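Local coordinates for N-alpha-acetyltransferase 35, NatC auxiliary subunit (Saccharomyces cerevisiae, PDB 6YGA), which serves as the auxiliary subunit of the NatC N-terminal acetyltransferase, the complex with MAK3 and MAK31 that acetylates the N-terminal methionine of L-A virus Gag protein, at residues B[439-442]-B[443-447]; B[464-467]-B[468-472]; B[475-478]-B[479-483]. All coordinates share one frame; numbering follows the deposited sequence.

How the contacts relate
Contact 1 lies on helix 433-456, whereas contacts 2 and 3 follow each other along the next helix, 465-506; all three belong to the helical part of the protein probably related to TPR repeats. Centre to centre, contact 1 is about 10 Å from contact 3 and about 18 Å from contact 2, and contacts 2 and 3 are about 16 Å apart. The two helices meet side chain to side chain: Y440 CD2 is 3.6 Å from F482 CD1, and S445 OG is 3.8 Å from L479 CD2. At the other end M447 CE reaches Y471 OH at 3.3 Å. Beyond this pairing, E464 of contact 2 packs on I136 of the N-alpha-acetyltransferase 30 chain, which places that end at a subunit boundary.

Contact 1: residues B[439-442]-B[443-447]; sequences TYFM and KLSSM
Two successive turns of the long helix 433-456 meet here, and F441 and S445 show how a serine side chain folds back on the helix that carries it. S445 OG donates to F441 O at 2.9 Å while S445 N donates to the same oxygen at 3.0 Å, the two arriving from opposite faces of the carbonyl plane. The torsion responsible sets OG beside its own backbone N (chi1 -69°). That hydroxyl also sits over one face of the F441 ring, 3.5 Å above its plane and toward the rim. One residue on, S446 OG repeats the grip on M442 O at 2.8 Å. The pattern is the serine hydroxyl to i-4 carbonyl hydrogen bond common in alpha-helices, which satisfies a buried hydroxyl such as that of S446 within its own helix. On another side of the helix Y440 and L444 lie alongside each other, pointing the same way; L444 CD2 touches Y440 OH at 3.5 Å and Y440 CZ at 3.8 Å. K443 slants past Y440, its CE 4.2 Å from Y440 CD1. A bend at chi3 (70°) turns the end of the lysine chain, and its ammonium forms a salt bridge with D421 and hydrogen bonds with Q424 and the carbonyl of V597, tying the helix to helix 406-429 and a loop. The Y440 ring meets F482 edge-to-face, and M442 packs on L395 and W398 of helix 386-402.

Contact 2: residues B[464-467]-B[468-472]; sequences EAYS and MFWYV
Y466 and W470, one helical turn apart, form the closer aromatic part of this contact. Their side chains run alongside each other in the same direction, and Y466 CE1 touches W470 CB at 3.8 Å. Both chains leave the helix with CG opposite the backbone N (chi1 154° for Y466, -180° for W470), which explains their common heading. Farther out the match is slack: the Y466 ring and the five-membered ring of W470 are near parallel, at 26°, but slid apart with centroids 5.7 Å from each other, so they barely overlap. Y466 OH lies over one face of the indole, 4.3 Å above the plane and toward the rim, and hydrogen-bonds to the carbonyl of F606, whose ring meets W470 edge-to-face. A465 and F469 are similarly loose, with A465 CB 4.3 Å from F469 CD2, although CD2 comes within 3.3 Å of A465 O; the F469 ring stacks on F455. All eight touching residues are buried, so the slack lies between neighbours along the helix and not on a solvent face. M468 N donates to E464 O at 3.3 Å, longer than the 2.9 Å from W470 N to Y466 O. The E464 carboxylate pairs with R588. These are the opening turns of helix 465-506, with i to i+4 aromatic neighbours set among helices 433-456, 511-564 and 603-613, in a region probably built of TPR-type repeats.

Contact 3: residues B[475-478]-B[479-483]; sequences LSHH and LETFL
Regular alpha-helical bonding joins the two turns, for example from L479 N to L475 O at 2.9 Å and from F482 N to H478 O at 3.0 Å. Among the side chains T481 does the most across the contact. Its OG1 donates to H477 O at 3.0 Å, and T481 N reaches that oxygen from the opposite face of the carbonyl plane, so one acceptor is held by two donors from one residue. The hydroxyl can turn back because chi1 of -63° sets OG1 beside the backbone N. OG1 also stands over one face of the H477 imidazole, offset toward its rim and 4.0 Å from H477 CE1, and the two side chains slant past each other. Both residues lie on the exposed side of the helix. H477 NE2 is 5.2 Å from E480 OE1, not in contact; if the imidazole is protonated the two would probably attract modestly. A bend at chi2 of E480 turns its carboxylate to its partners on helix 511-564, a weak hydrogen bond to N546 and a long, weak ion pair with K549. E480 CB lies 3.4 Å from S476 O, while the S476 hydroxyl bonds back to the carbonyl of V472. On the buried side L475 packs on L444 and M447 of helix 433-456, and L479 on I545 of helix 511-564. With H477 and T481 on the exposed side, T481 bonded back to the backbone, and leucines on the buried side, this is an amphipathic helix between 433-456 and 511-564, consistent with TPR-related helical repeats.

Contact 1: residues B[439-442]-B[443-447]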
loop_
_atom_site.group_PDB
_atom_site.type_symbol
_atom_site.label_atom_id
_atom_site.label_comp_id
_atom_site.label_asym_id
_atom_site.label_seq_id
_atom_site.Cartn_x
_atom_site.Cartn_y
_atom_site.Cartn_z
ATOM N N THR B 439 7.206 3.035 -27.836
ATOM C CA THR B 439 6.128 3.427 -26.934
ATOM C C THR B 439 5.002 2.402 -26.950
ATOM O O THR B 439 4.437 2.072 -25.902
ATOM C CB THR B 439 5.594 4.810 -27.320
ATOM O OG1 THR B 439 6.685 5.734 -27.419
ATOM C CG2 THR B 439 4.608 5.312 -26.271
ATOM N N TYR B 440 4.667 1.880 -28.133
ATOM C CA TYR B 440 3.610 0.879 -28.222
ATOM C C TYR B 440 3.988 -0.383 -27.459
ATOM O O TYR B 440 3.153 -0.966 -26.757
ATOM C CB TYR B 440 3.310 0.561 -29.685
ATOM C CG TYR B 440 2.188 -0.431 -29.880
ATOM C CD1 TYR B 440 0.890 -0.129 -29.484
ATOM C CD2 TYR B 440 2.424 -1.662 -30.475
ATOM C CE1 TYR B 440 -0.140 -1.031 -29.667
ATOM C CE2 TYR B 440 1.404 -2.569 -30.663
ATOM C CZ TYR B 440 0.124 -2.251 -30.258
ATOM O OH TYR B 440 -0.893 -3.158 -30.446
ATOM N N PHE B 441 5.249 -0.809 -27.571
ATOM C CA PHE B 441 5.698 -1.988 -26.838
ATOM C C PHE B 441 5.546 -1.800 -25.334
ATOM O O PHE B 441 5.087 -2.708 -24.633
ATOM C CB PHE B 441 7.153 -2.307 -27.180
ATOM C CG PHE B 441 7.798 -3.250 -26.210
ATOM C CD1 PHE B 441 7.534 -4.611 -26.267
ATOM C CD2 PHE B 441 8.654 -2.775 -25.230
ATOM C CE1 PHE B 441 8.119 -5.479 -25.368
ATOM C CE2 PHE B 441 9.241 -3.639 -24.328
ATOM C CZ PHE B 441 8.975 -4.993 -24.396
HETATM N N MSE B 442 5.935 -0.637 -24.821
HETATM C CA MSE B 442 5.839 -0.363 -23.394
HETATM C C MSE B 442 4.391 -0.260 -22.928
HETATM O O MSE B 442 4.040 -0.770 -21.864
HETATM C CB MSE B 442 6.591 0.920 -23.049
HETATM C CG MSE B 442 8.085 0.818 -23.276
HETATM SE SE MSE B 442 8.929 -0.409 -22.019
HETATM C CE MSE B 442 8.636 0.632 -20.398
ATOM N N LYS B 443 3.549 0.401 -23.724
ATOM C CA LYS B 443 2.143 0.528 -23.354
ATOM C C LYS B 443 1.461 -0.834 -23.308
ATOM O O LYS B 443 0.777 -1.167 -22.334
ATOM C CB LYS B 443 1.418 1.452 -24.331
ATOM C CG LYS B 443 -0.015 1.751 -23.929
ATOM C CD LYS B 443 -0.743 2.515 -25.011
ATOM C CE LYS B 443 -1.001 1.636 -26.221
ATOM N NZ LYS B 443 -1.657 2.399 -27.315
ATOM N N LEU B 444 1.646 -1.642 -24.356
ATOM C CA LEU B 444 0.954 -2.926 -24.433
ATOM C C LEU B 444 1.489 -3.908 -23.394
ATOM O O LEU B 444 0.720 -4.689 -22.818
ATOM C CB LEU B 444 1.075 -3.494 -25.846
ATOM C CG LEU B 444 0.205 -4.710 -26.165
ATOM C CD1 LEU B 444 -1.207 -4.511 -25.635
ATOM C CD2 LEU B 444 0.180 -4.961 -27.665
ATOM N N SER B 445 2.802 -3.883 -23.140
ATOM C CA SER B 445 3.366 -4.681 -22.054
ATOM C C SER B 445 2.820 -4.236 -20.705
ATOM O O SER B 445 2.585 -5.063 -19.816
ATOM C CB SER B 445 4.891 -4.582 -22.058
ATOM O OG SER B 445 5.451 -5.232 -23.182
ATOM N N SER B 446 2.621 -2.928 -20.528
ATOM C CA SER B 446 2.064 -2.437 -19.274
ATOM C C SER B 446 0.598 -2.823 -19.137
ATOM O O SER B 446 0.138 -3.137 -18.034
ATOM C CB SER B 446 2.237 -0.921 -19.176
ATOM O OG SER B 446 3.604 -0.568 -19.058
HETATM N N MSE B 447 -0.148 -2.811 -20.239
HETATM C CA MSE B 447 -1.549 -3.222 -20.218
HETATM C C MSE B 447 -1.675 -4.674 -19.767
HETATM O O MSE B 447 -2.552 -5.020 -18.975
HETATM C CB MSE B 447 -2.193 -3.049 -21.597
HETATM C CG MSE B 447 -2.319 -1.608 -22.075
HETATM SE SE MSE B 447 -2.879 -1.482 -23.947
HETATM C CE MSE B 447 -4.748 -2.005 -23.771
#

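Contact 2: residues B[464-467]-B[468-472]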
loop_
_atom_site.group_PDB
_atom_site.type_symbol
_atom_site.label_atom_id
_atom_site.label_comp_id
_atom_site.label_asym_id
_atom_site.label_seq_id
_atom_site.Cartn_x
_atom_site.Cartn_y
_atom_site.Cartn_z
ATOM N N GLU B 464 -15.318 -13.623 -13.308
ATOM C CA GLU B 464 -14.608 -12.692 -14.175
ATOM C C GLU B 464 -13.350 -13.293 -14.788
ATOM O O GLU B 464 -12.681 -12.611 -15.571
ATOM C CB GLU B 464 -14.230 -11.430 -13.396
ATOM C CG GLU B 464 -15.406 -10.614 -12.888
ATOM C CD GLU B 464 -14.969 -9.389 -12.098
ATOM O OE1 GLU B 464 -14.361 -9.556 -11.018
ATOM O OE2 GLU B 464 -15.224 -8.259 -12.563
ATOM N N ALA B 465 -13.012 -14.540 -14.452
ATOM C CA ALA B 465 -11.725 -15.094 -14.866
ATOM C C ALA B 465 -11.622 -15.201 -16.382
ATOM O O ALA B 465 -10.560 -14.935 -16.956
ATOM C CB ALA B 465 -11.501 -16.459 -14.217
ATOM N N TYR B 466 -12.711 -15.592 -17.046
ATOM C CA TYR B 466 -12.678 -15.691 -18.501
ATOM C C TYR B 466 -12.444 -14.330 -19.146
ATOM O O TYR B 466 -11.645 -14.212 -20.080
ATOM C CB TYR B 466 -13.974 -16.304 -19.027
ATOM C CG TYR B 466 -14.270 -15.883 -20.445
ATOM C CD1 TYR B 466 -13.582 -16.441 -21.512
ATOM C CD2 TYR B 466 -15.224 -14.910 -20.715
ATOM C CE1 TYR B 466 -13.840 -16.049 -22.810
ATOM C CE2 TYR B 466 -15.490 -14.509 -22.007
ATOM C CZ TYR B 466 -14.798 -15.083 -23.051
ATOM O OH TYR B 466 -15.065 -14.684 -24.339
ATOM N N SER B 467 -13.138 -13.293 -18.670
ATOM C CA SER B 467 -13.039 -11.985 -19.311
ATOM C C SER B 467 -11.605 -11.475 -19.303
ATOM O O SER B 467 -11.090 -11.022 -20.333
ATOM C CB SER B 467 -13.969 -10.987 -18.622
ATOM O OG SER B 467 -15.322 -11.269 -18.916
HETATM N N MSE B 468 -10.938 -11.554 -18.155
HETATM C CA MSE B 468 -9.579 -11.038 -18.019
HETATM C C MSE B 468 -8.549 -11.905 -18.744
HETATM O O MSE B 468 -7.688 -11.392 -19.458
HETATM C CB MSE B 468 -9.204 -10.915 -16.545
HETATM C CG MSE B 468 -10.065 -9.927 -15.769
HETATM SE SE MSE B 468 -10.173 -8.180 -16.638
HETATM C CE MSE B 468 -8.270 -7.777 -16.774
ATOM N N PHE B 469 -8.639 -13.223 -18.562
ATOM C CA PHE B 469 -7.676 -14.108 -19.205
ATOM C C PHE B 469 -7.804 -14.057 -20.722
ATOM O O PHE B 469 -6.795 -14.093 -21.433
ATOM C CB PHE B 469 -7.837 -15.535 -18.686
ATOM C CG PHE B 469 -7.097 -15.796 -17.406
ATOM C CD1 PHE B 469 -5.784 -15.379 -17.249
ATOM C CD2 PHE B 469 -7.722 -16.438 -16.352
ATOM C CE1 PHE B 469 -5.103 -15.615 -16.068
ATOM C CE2 PHE B 469 -7.048 -16.680 -15.173
ATOM C CZ PHE B 469 -5.738 -16.265 -15.027
ATOM N N TRP B 470 -9.028 -13.958 -21.242
ATOM C CA TRP B 470 -9.168 -13.869 -22.690
ATOM C C TRP B 470 -8.735 -12.502 -23.199
ATOM O O TRP B 470 -8.179 -12.393 -24.298
ATOM C CB TRP B 470 -10.600 -14.164 -23.123
ATOM C CG TRP B 470 -10.746 -14.076 -24.609
ATOM C CD1 TRP B 470 -10.429 -15.038 -25.521
ATOM C CD2 TRP B 470 -11.216 -12.949 -25.360
ATOM N NE1 TRP B 470 -10.678 -14.585 -26.793
ATOM C CE2 TRP B 470 -11.164 -13.305 -26.721
ATOM C CE3 TRP B 470 -11.677 -11.677 -25.011
ATOM C CZ2 TRP B 470 -11.561 -12.437 -27.734
ATOM C CZ3 TRP B 470 -12.069 -10.816 -26.018
ATOM C CH2 TRP B 470 -12.009 -11.201 -27.363
ATOM N N TYR B 471 -8.983 -11.448 -22.418
ATOM C CA TYR B 471 -8.524 -10.125 -22.820
ATOM C C TYR B 471 -7.004 -10.066 -22.864
ATOM O O TYR B 471 -6.428 -9.445 -23.763
ATOM C CB TYR B 471 -9.086 -9.059 -21.878
ATOM C CG TYR B 471 -8.630 -7.657 -22.208
ATOM C CD1 TYR B 471 -8.973 -7.060 -23.413
ATOM C CD2 TYR B 471 -7.861 -6.929 -21.311
ATOM C CE1 TYR B 471 -8.557 -5.781 -23.718
ATOM C CE2 TYR B 471 -7.443 -5.649 -21.604
ATOM C CZ TYR B 471 -7.792 -5.080 -22.809
ATOM O OH TYR B 471 -7.376 -3.803 -23.104
ATOM N N VAL B 472 -6.334 -10.726 -21.915
ATOM C CA VAL B 472 -4.874 -10.725 -21.915
ATOM C C VAL B 472 -4.342 -11.598 -23.044
ATOM O O VAL B 472 -3.332 -11.272 -23.676
ATOM C CB VAL B 472 -4.337 -11.164 -20.542
ATOM C CG1 VAL B 472 -2.817 -11.263 -20.566
ATOM C CG2 VAL B 472 -4.777 -10.175 -19.483
#

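Contact 3: residues B[475-478]-B[479-483]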
loop_
_atom_site.group_PDB
_atom_site.type_symbol
_atom_site.label_atom_id
_atom_site.label_comp_id
_atom_site.label_asym_id
_atom_site.label_seq_id
_atom_site.Cartn_x
_atom_site.Cartn_y
_atom_site.Cartn_z
ATOM N N LEU B 475 -4.657 -9.333 -25.885
ATOM C CA LEU B 475 -3.545 -8.385 -25.864
ATOM C C LEU B 475 -2.231 -9.058 -26.241
ATOM O O LEU B 475 -1.442 -8.501 -27.015
ATOM C CB LEU B 475 -3.424 -7.733 -24.487
ATOM C CG LEU B 475 -4.530 -6.795 -24.011
ATOM C CD1 LEU B 475 -4.136 -6.192 -22.670
ATOM C CD2 LEU B 475 -4.812 -5.709 -25.043
ATOM N N SER B 476 -1.971 -10.249 -25.694
ATOM C CA SER B 476 -0.734 -10.963 -25.997
ATOM C C SER B 476 -0.643 -11.337 -27.470
ATOM O O SER B 476 0.457 -11.381 -28.033
ATOM C CB SER B 476 -0.627 -12.223 -25.136
ATOM O OG SER B 476 -0.729 -11.919 -23.758
ATOM N N HIS B 477 -1.780 -11.627 -28.106
ATOM C CA HIS B 477 -1.757 -11.934 -29.532
ATOM C C HIS B 477 -1.317 -10.718 -30.334
ATOM O O HIS B 477 -0.527 -10.840 -31.275
ATOM C CB HIS B 477 -3.134 -12.424 -29.989
ATOM C CG HIS B 477 -3.198 -12.801 -31.438
ATOM N ND1 HIS B 477 -3.583 -11.914 -32.421
ATOM C CD2 HIS B 477 -2.941 -13.972 -32.068
ATOM C CE1 HIS B 477 -3.554 -12.521 -33.595
ATOM N NE2 HIS B 477 -3.168 -13.770 -33.408
ATOM N N HIS B 478 -1.801 -9.529 -29.961
ATOM C CA HIS B 478 -1.379 -8.311 -30.645
ATOM C C HIS B 478 0.083 -7.990 -30.359
ATOM O O HIS B 478 0.800 -7.502 -31.242
ATOM C CB HIS B 478 -2.274 -7.139 -30.242
ATOM C CG HIS B 478 -3.592 -7.117 -30.949
ATOM N ND1 HIS B 478 -3.827 -6.335 -32.058
ATOM C CD2 HIS B 478 -4.747 -7.783 -30.707
ATOM C CE1 HIS B 478 -5.069 -6.518 -32.469
ATOM N NE2 HIS B 478 -5.648 -7.393 -31.667
ATOM N N LEU B 479 0.545 -8.253 -29.134
ATOM C CA LEU B 479 1.948 -8.009 -28.822
ATOM C C LEU B 479 2.857 -8.965 -29.586
ATOM O O LEU B 479 3.925 -8.566 -30.062
ATOM C CB LEU B 479 2.186 -8.123 -27.317
ATOM C CG LEU B 479 3.622 -7.852 -26.862
ATOM C CD1 LEU B 479 4.135 -6.541 -27.441
ATOM C CD2 LEU B 479 3.704 -7.832 -25.349
ATOM N N GLU B 480 2.446 -10.228 -29.723
ATOM C CA GLU B 480 3.266 -11.181 -30.464
ATOM C C GLU B 480 3.325 -10.815 -31.945
ATOM O O GLU B 480 4.389 -10.902 -32.570
ATOM C CB GLU B 480 2.733 -12.601 -30.275
ATOM C CG GLU B 480 3.650 -13.688 -30.824
ATOM C CD GLU B 480 2.907 -14.708 -31.662
ATOM O OE1 GLU B 480 1.688 -14.530 -31.869
ATOM O OE2 GLU B 480 3.541 -15.684 -32.115
ATOM N N THR B 481 2.192 -10.391 -32.516
ATOM C CA THR B 481 2.177 -9.950 -33.910
ATOM C C THR B 481 3.086 -8.745 -34.113
ATOM O O THR B 481 3.853 -8.688 -35.082
ATOM C CB THR B 481 0.749 -9.613 -34.342
ATOM O OG1 THR B 481 -0.068 -10.789 -34.276
ATOM C CG2 THR B 481 0.732 -9.068 -35.762
ATOM N N PHE B 482 3.014 -7.772 -33.203
ATOM C CA PHE B 482 3.895 -6.611 -33.271
ATOM C C PHE B 482 5.358 -7.019 -33.149
ATOM O O PHE B 482 6.206 -6.542 -33.910
ATOM C CB PHE B 482 3.510 -5.612 -32.178
ATOM C CG PHE B 482 4.530 -4.535 -31.938
ATOM C CD1 PHE B 482 4.601 -3.427 -32.772
ATOM C CD2 PHE B 482 5.402 -4.617 -30.864
ATOM C CE1 PHE B 482 5.532 -2.430 -32.546
ATOM C CE2 PHE B 482 6.338 -3.624 -30.632
ATOM C CZ PHE B 482 6.402 -2.529 -31.473
ATOM N N LEU B 483 5.674 -7.907 -32.201
ATOM C CA LEU B 483 7.062 -8.327 -32.033
ATOM C C LEU B 483 7.555 -9.122 -33.237
ATOM O O LEU B 483 8.723 -9.006 -33.626
ATOM C CB LEU B 483 7.217 -9.149 -30.758
ATOM C CG LEU B 483 7.113 -8.398 -29.433
ATOM C CD1 LEU B 483 7.158 -9.390 -28.290
ATOM C CD2 LEU B 483 8.221 -7.356 -29.299
#